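Local coordinates for protein putative TetR-family transcriptional regulator (Rhodococcus sp., PDB 2G3B) that probably binds operator DNA through an N-terminal helix-turn-helix and regulates transcription, most likely as a repressor in the manner of the TetR family, at the interface of chains A and B. Residues are numbered along the deposited sequence; one frame, centred on the assembly and turned at random. Chains: chain A/B, putative TetR-family transcriptional regulator.

Contact 1: the interface of chains A and B. Residues chain A 99, 102, 164, 167-168, 170; chain B 105-106, 108-109, 115, 118.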
# COMPACT_ATOMS: atom_id res chain seq x y z
N LEU A 99 3.07 -9.30 5.17
CA LEU A 99 4.18 -9.33 4.26
C LEU A 99 3.82 -9.93 2.91
O LEU A 99 4.22 -9.37 1.88
CB LEU A 99 5.39 -10.11 4.84
CG LEU A 99 6.08 -9.47 6.02
CD1 LEU A 99 6.87 -10.57 6.81
CD2 LEU A 99 7.01 -8.30 5.48
N ASN A 102 1.45 -7.60 1.01
CA ASN A 102 2.29 -6.51 0.56
C ASN A 102 3.07 -6.85 -0.73
O ASN A 102 3.08 -6.07 -1.69
CB ASN A 102 3.28 -6.16 1.69
CG ASN A 102 3.80 -4.73 1.59
OD1 ASN A 102 4.95 -4.51 1.26
ND2 ASN A 102 2.94 -3.77 1.88
N GLY A 164 1.92 -1.06 4.68
CA GLY A 164 3.15 -0.88 3.88
C GLY A 164 4.21 -0.13 4.69
O GLY A 164 5.40 -0.47 4.63
N LEU A 167 5.44 -2.39 7.80
CA LEU A 167 6.40 -3.39 7.40
C LEU A 167 7.82 -2.88 7.08
O LEU A 167 8.77 -3.69 7.08
CB LEU A 167 5.84 -4.21 6.24
CG LEU A 167 4.56 -5.00 6.53
CD1 LEU A 167 3.94 -5.46 5.19
CD2 LEU A 167 4.86 -6.16 7.52
N CYS A 168 7.96 -1.59 6.76
CA CYS A 168 9.25 -0.88 6.61
C CYS A 168 9.78 -0.33 7.94
O CYS A 168 10.72 0.49 7.95
CB CYS A 168 9.03 0.39 5.72
SG CYS A 168 8.62 0.06 4.06
N GLU A 170 8.48 2.03 9.52
CA GLU A 170 8.33 3.50 9.43
C GLU A 170 7.28 4.04 10.43
O GLU A 170 7.30 5.23 10.81
CB GLU A 170 7.87 3.87 8.01
CG GLU A 170 7.93 5.32 7.74
CD GLU A 170 7.82 5.59 6.29
OE1 GLU A 170 8.68 5.12 5.50
OE2 GLU A 170 6.90 6.30 5.91
N ARG B 105 8.64 1.87 -2.17
CA ARG B 105 7.92 1.60 -0.89
C ARG B 105 7.80 0.13 -0.56
O ARG B 105 8.03 -0.30 0.59
CB ARG B 105 6.51 2.25 -0.93
CG ARG B 105 5.52 1.70 0.13
CD ARG B 105 5.98 1.96 1.59
NE ARG B 105 5.85 3.40 1.88
CZ ARG B 105 6.41 4.02 2.91
NH1 ARG B 105 7.18 3.39 3.80
NH2 ARG B 105 6.20 5.32 3.04
N ALA B 106 7.40 -0.68 -1.55
CA ALA B 106 7.39 -2.12 -1.40
C ALA B 106 8.78 -2.71 -1.06
O ALA B 106 8.88 -3.66 -0.27
CB ALA B 106 6.86 -2.77 -2.69
N ALA B 108 11.48 -1.50 0.44
CA ALA B 108 12.09 -1.07 1.69
C ALA B 108 11.77 -2.04 2.83
O ALA B 108 12.43 -2.03 3.86
CB ALA B 108 11.72 0.39 2.06
N VAL B 109 10.74 -2.87 2.64
CA VAL B 109 10.51 -3.96 3.57
C VAL B 109 11.79 -4.83 3.68
O VAL B 109 12.18 -5.20 4.77
CB VAL B 109 9.31 -4.83 3.14
CG1 VAL B 109 9.18 -6.11 4.06
CG2 VAL B 109 8.02 -3.98 3.17
N ARG B 115 15.08 2.52 3.91
CA ARG B 115 14.04 2.91 4.88
C ARG B 115 14.24 4.35 5.34
O ARG B 115 13.29 5.14 5.35
CB ARG B 115 14.05 1.94 6.07
CG ARG B 115 13.60 0.59 5.69
CD ARG B 115 13.76 -0.36 6.89
NE ARG B 115 13.24 -1.69 6.60
CZ ARG B 115 13.18 -2.66 7.51
NH1 ARG B 115 13.67 -2.43 8.74
NH2 ARG B 115 12.66 -3.84 7.18
N LEU B 118 13.31 6.97 2.62
CA LEU B 118 11.85 6.86 2.47
C LEU B 118 11.07 7.48 3.62
O LEU B 118 10.07 8.17 3.38
CB LEU B 118 11.44 5.41 2.21
CG LEU B 118 10.02 5.00 1.89
CD1 LEU B 118 9.61 5.62 0.54
CD2 LEU B 118 9.98 3.47 1.74
O HOH W 1 10.87 3.73 5.89
O HOH W 2 5.84 -1.51 1.92
O HOH W 3 7.34 -5.67 -0.17
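This is a two-fold symmetric homodimer interface between the C-terminal regions of two TetR-family subunits, a pairing typical of the family. In this patch the end of helix 148-167 and the segment after it in chain A meet the end of helix 92-107, the following loop and the start of helix 115-139 in chain B. A:Glu170 and B:Arg105 form the ionic link. The guanidinium grips the carboxylate end-on, one nitrogen to each oxygen: B:Arg105 NH1 lies 2.9 Å from A:Glu170 OE1 and B:Arg105 NH2 3.1 Å from A:Glu170 OE2. The two planes are 57° apart, so both oxygens are met from above the carboxylate plane, although they lie close to the guanidinium plane. B:Arg105 gets there by bending at chi2 and chi3 (62° and 71°), while A:Glu170 reaches out extended. B:Leu118 CD2 lies over the rim of one guanidinium face. At the guanidinium edge sits A:Cys168 SG, only weakly bonded to NH1. B:Val109 is the apolar plug. B:Val109 CG1 packs tightly on A:Leu99 CD2 at 3.4 Å, and its CG2 touches A:Leu167 CB and meets A:Asn102 tip to tip, at its OD1. The guanidinium hydrogen bonds of B:Arg115 are within its own chain. B:Arg115 NE points almost straight at the carbonyl B:Ala108 O (2.9 Å), and NH2 bonds B:Val109 O from above the carbonyl plane. These bonds would steady the loop that carries B:Val109. The rim of one guanidinium face lies against the A:Cys168 backbone, which packs on the extended arginine chain. Waters fill in the polar links. Water 2 joins A:Asn102 OD1 and A:Gly164 O to B:Arg105 O. Water 3 joins A:Asn102 OD1 to B:Ala106 O, and water 1 joins A:Glu170 OE1 to B:Arg115 O. The patch ties one subunit's post-helix segment to the other's 105-118 region and so probably contributes to holding the dimer together, as is usual for TetR-family regulators.

Contact 2: the interface of chains A and B. Residues chain A 105, 122, 125-126, 153-154, 156-158, 160; chain B 158, 162, 165, 170-171, 179.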
# COMPACT_ATOMS: atom_id res chain seq x y z
N ARG A 105 0.49 -7.47 -3.67
CA ARG A 105 -0.04 -6.14 -4.13
C ARG A 105 1.01 -5.38 -5.00
O ARG A 105 0.69 -4.85 -6.08
CB ARG A 105 -0.52 -5.31 -2.92
CG ARG A 105 -0.75 -3.85 -3.24
CD ARG A 105 -2.02 -3.63 -4.06
NE ARG A 105 -3.23 -4.09 -3.37
CZ ARG A 105 -4.35 -4.44 -3.98
NH1 ARG A 105 -4.48 -4.37 -5.32
NH2 ARG A 105 -5.37 -4.87 -3.26
N THR A 122 -9.38 -9.08 -2.96
CA THR A 122 -9.54 -7.77 -2.32
C THR A 122 -11.04 -7.42 -2.25
O THR A 122 -11.53 -6.92 -1.21
CB THR A 122 -8.79 -6.66 -3.10
OG1 THR A 122 -7.41 -6.99 -3.13
CG2 THR A 122 -8.98 -5.25 -2.46
N TRP A 125 -12.66 -9.04 0.75
CA TRP A 125 -12.34 -8.32 1.97
C TRP A 125 -13.17 -7.04 2.06
O TRP A 125 -13.81 -6.75 3.10
CB TRP A 125 -10.83 -7.98 1.97
CG TRP A 125 -10.32 -7.17 3.13
CD1 TRP A 125 -10.90 -7.04 4.38
CD2 TRP A 125 -9.12 -6.37 3.14
NE1 TRP A 125 -10.09 -6.17 5.16
CE2 TRP A 125 -9.03 -5.75 4.41
CE3 TRP A 125 -8.14 -6.09 2.17
CZ2 TRP A 125 -7.96 -4.90 4.76
CZ3 TRP A 125 -7.09 -5.23 2.50
CH2 TRP A 125 -7.01 -4.65 3.78
N VAL A 126 -13.15 -6.27 1.00
CA VAL A 126 -13.97 -5.05 0.91
C VAL A 126 -15.46 -5.30 1.25
O VAL A 126 -16.10 -4.53 1.98
CB VAL A 126 -13.82 -4.46 -0.51
CG1 VAL A 126 -14.88 -3.33 -0.75
CG2 VAL A 126 -12.38 -3.84 -0.68
N VAL A 153 -13.93 0.47 0.46
CA VAL A 153 -12.74 0.53 -0.40
C VAL A 153 -11.68 1.40 0.29
O VAL A 153 -10.50 1.03 0.40
CB VAL A 153 -13.04 1.09 -1.83
CG1 VAL A 153 -11.73 1.46 -2.57
CG2 VAL A 153 -13.85 0.05 -2.66
N THR A 154 -12.12 2.56 0.76
CA THR A 154 -11.24 3.50 1.41
C THR A 154 -10.62 2.98 2.72
O THR A 154 -9.42 3.10 2.96
CB THR A 154 -12.04 4.83 1.59
OG1 THR A 154 -12.32 5.29 0.29
CG2 THR A 154 -11.24 5.86 2.29
N THR A 156 -10.25 -0.16 3.71
CA THR A 156 -9.32 -1.28 3.47
C THR A 156 -8.06 -0.78 2.78
O THR A 156 -6.97 -1.30 3.02
CB THR A 156 -9.95 -2.40 2.67
OG1 THR A 156 -10.43 -1.88 1.44
CG2 THR A 156 -11.11 -3.06 3.49
N ALA A 157 -8.21 0.20 1.88
CA ALA A 157 -7.03 0.82 1.26
C ALA A 157 -6.13 1.50 2.31
O ALA A 157 -4.88 1.44 2.23
CB ALA A 157 -7.44 1.83 0.15
N LEU A 158 -6.74 2.16 3.29
CA LEU A 158 -6.02 2.73 4.46
C LEU A 158 -5.23 1.66 5.24
O LEU A 158 -4.06 1.83 5.56
CB LEU A 158 -6.99 3.50 5.41
CG LEU A 158 -6.36 3.98 6.73
CD1 LEU A 158 -5.18 5.04 6.44
CD2 LEU A 158 -7.41 4.53 7.74
N GLU A 160 -4.04 -1.14 3.96
CA GLU A 160 -2.91 -1.52 3.12
C GLU A 160 -1.79 -0.46 3.13
O GLU A 160 -0.63 -0.78 3.20
CB GLU A 160 -3.41 -1.72 1.67
CG GLU A 160 -4.14 -3.09 1.49
CD GLU A 160 -4.28 -3.44 -0.00
OE1 GLU A 160 -3.27 -3.40 -0.75
OE2 GLU A 160 -5.40 -3.75 -0.44
N LEU B 158 -3.49 6.52 3.32
CA LEU B 158 -4.63 6.18 2.46
C LEU B 158 -4.26 6.37 1.01
O LEU B 158 -4.64 5.55 0.15
CB LEU B 158 -5.90 7.02 2.82
CG LEU B 158 -7.12 6.98 1.86
CD1 LEU B 158 -7.69 5.52 1.74
CD2 LEU B 158 -8.28 7.98 2.22
N LEU B 162 -4.52 3.49 -1.82
CA LEU B 162 -5.33 3.65 -3.03
C LEU B 162 -4.44 3.68 -4.24
O LEU B 162 -4.74 3.08 -5.25
CB LEU B 162 -6.11 4.96 -3.00
CG LEU B 162 -7.30 4.95 -2.03
CD1 LEU B 162 -7.79 6.36 -1.90
CD2 LEU B 162 -8.40 3.99 -2.61
N ARG B 165 -3.59 0.18 -5.44
CA ARG B 165 -4.69 -0.40 -6.21
C ARG B 165 -4.87 0.18 -7.60
O ARG B 165 -5.12 -0.57 -8.56
CB ARG B 165 -5.99 -0.25 -5.44
CG ARG B 165 -5.94 -1.10 -4.16
CD ARG B 165 -7.25 -1.13 -3.52
NE ARG B 165 -7.14 -1.80 -2.23
CZ ARG B 165 -8.14 -1.94 -1.38
NH1 ARG B 165 -9.35 -1.48 -1.70
NH2 ARG B 165 -7.92 -2.54 -0.22
N GLU B 170 -6.87 -1.81 -10.52
CA GLU B 170 -7.97 -2.36 -9.78
C GLU B 170 -9.03 -1.31 -9.53
O GLU B 170 -10.20 -1.65 -9.29
CB GLU B 170 -7.45 -2.93 -8.44
CG GLU B 170 -8.42 -3.88 -7.80
CD GLU B 170 -7.79 -4.53 -6.57
OE1 GLU B 170 -6.79 -5.25 -6.73
OE2 GLU B 170 -8.26 -4.29 -5.48
N ILE B 171 -8.62 -0.03 -9.54
CA ILE B 171 -9.53 1.11 -9.38
C ILE B 171 -9.15 2.20 -10.41
O ILE B 171 -7.98 2.41 -10.70
CB ILE B 171 -9.50 1.63 -7.90
CG1 ILE B 171 -10.46 2.78 -7.64
CG2 ILE B 171 -8.09 2.05 -7.45
CD1 ILE B 171 -10.42 3.21 -6.17
N HIS B 179 -12.60 8.99 -4.05
CA HIS B 179 -12.41 8.51 -2.66
C HIS B 179 -11.64 9.46 -1.77
O HIS B 179 -12.03 9.69 -0.63
CB HIS B 179 -11.74 7.14 -2.67
CG HIS B 179 -12.60 6.10 -3.28
ND1 HIS B 179 -12.12 4.90 -3.75
CD2 HIS B 179 -13.91 6.12 -3.59
CE1 HIS B 179 -13.11 4.19 -4.25
NE2 HIS B 179 -14.21 4.90 -4.17
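Helix 148-167 of each subunit packs against its copy here, in the helical dimerisation face characteristic of TetR-family proteins. B:Arg165 runs extended from CG to NE and pushes its guanidinium into chain A, where it hides 124 Å² of its surface. A:Thr122 CG2 sits over the centre of one guanidinium face, 3.6 Å from B:Arg165 CZ. A:Ala157 CA covers the rim of the other face. The group is thus sandwiched, and its edge does the bonding. B:Arg165 NH2 and B:Arg165 NE bind side-on to one oxygen, A:Glu160 OE2, with NH2 at 2.8 Å. Both come from above the carboxylate plane. B:Arg165 NH2 also donates to A:Thr156 OG1 at 3.1 Å. That hydroxyl takes the crowded position between backbone N and carbonyl carbon (chi1 57°), from which it donates to A:Val153 O. A:Arg105 holds A:Glu160 from within the same chain and so probably orients it: A:Arg105 NE and NH2 each take one oxygen through its syn lone pair, NE to A:Glu160 OE1 at 2.7 Å. A:Glu160 OE2 therefore accepts from three nitrogens of two arginines, which would be expected to keep the carboxylate charged. A:Arg105 also reaches across. A:Arg105 NH1 gives a nearly straight bond (173°) to B:Glu170 OE1, almost exactly in the guanidinium plane. The two arginine side chains cross obliquely, their guanidinium planes 38° apart, with B:Arg165 CG over the centre of the A:Arg105 face. Beside this network lies an apolar row. B:Leu158 places both methyl groups on A:Thr154 CG2, and B:Leu162 CD2 meets A:Ala157 CB at 3.6 Å. At its end A:Val153 crosses B:His179 at about a right angle, with A:Val153 CG1 3.5 Å from the imidazole carbon B:His179 CE1.

The centres of the C-alpha atoms of contact 1 and contact 2 lie about 17 Å apart in the same two-fold interface. Both draw on helix 148-167, helix 92-110 (92-107 in chain B) and helix 115-139. Residues 105 and 170 recur because of the two-fold symmetry: the arginine-glutamate pair between them occurs in contact 1 with chain B giving the arginine, and in contact 2 with chain A giving it. Contact 2 adds the carboxylate-arginine network and the helix-helix packing, while contact 1 adds the loop, valine and water links. Together they bind the subunits at several points, which would help set how the two DNA-binding regions are placed.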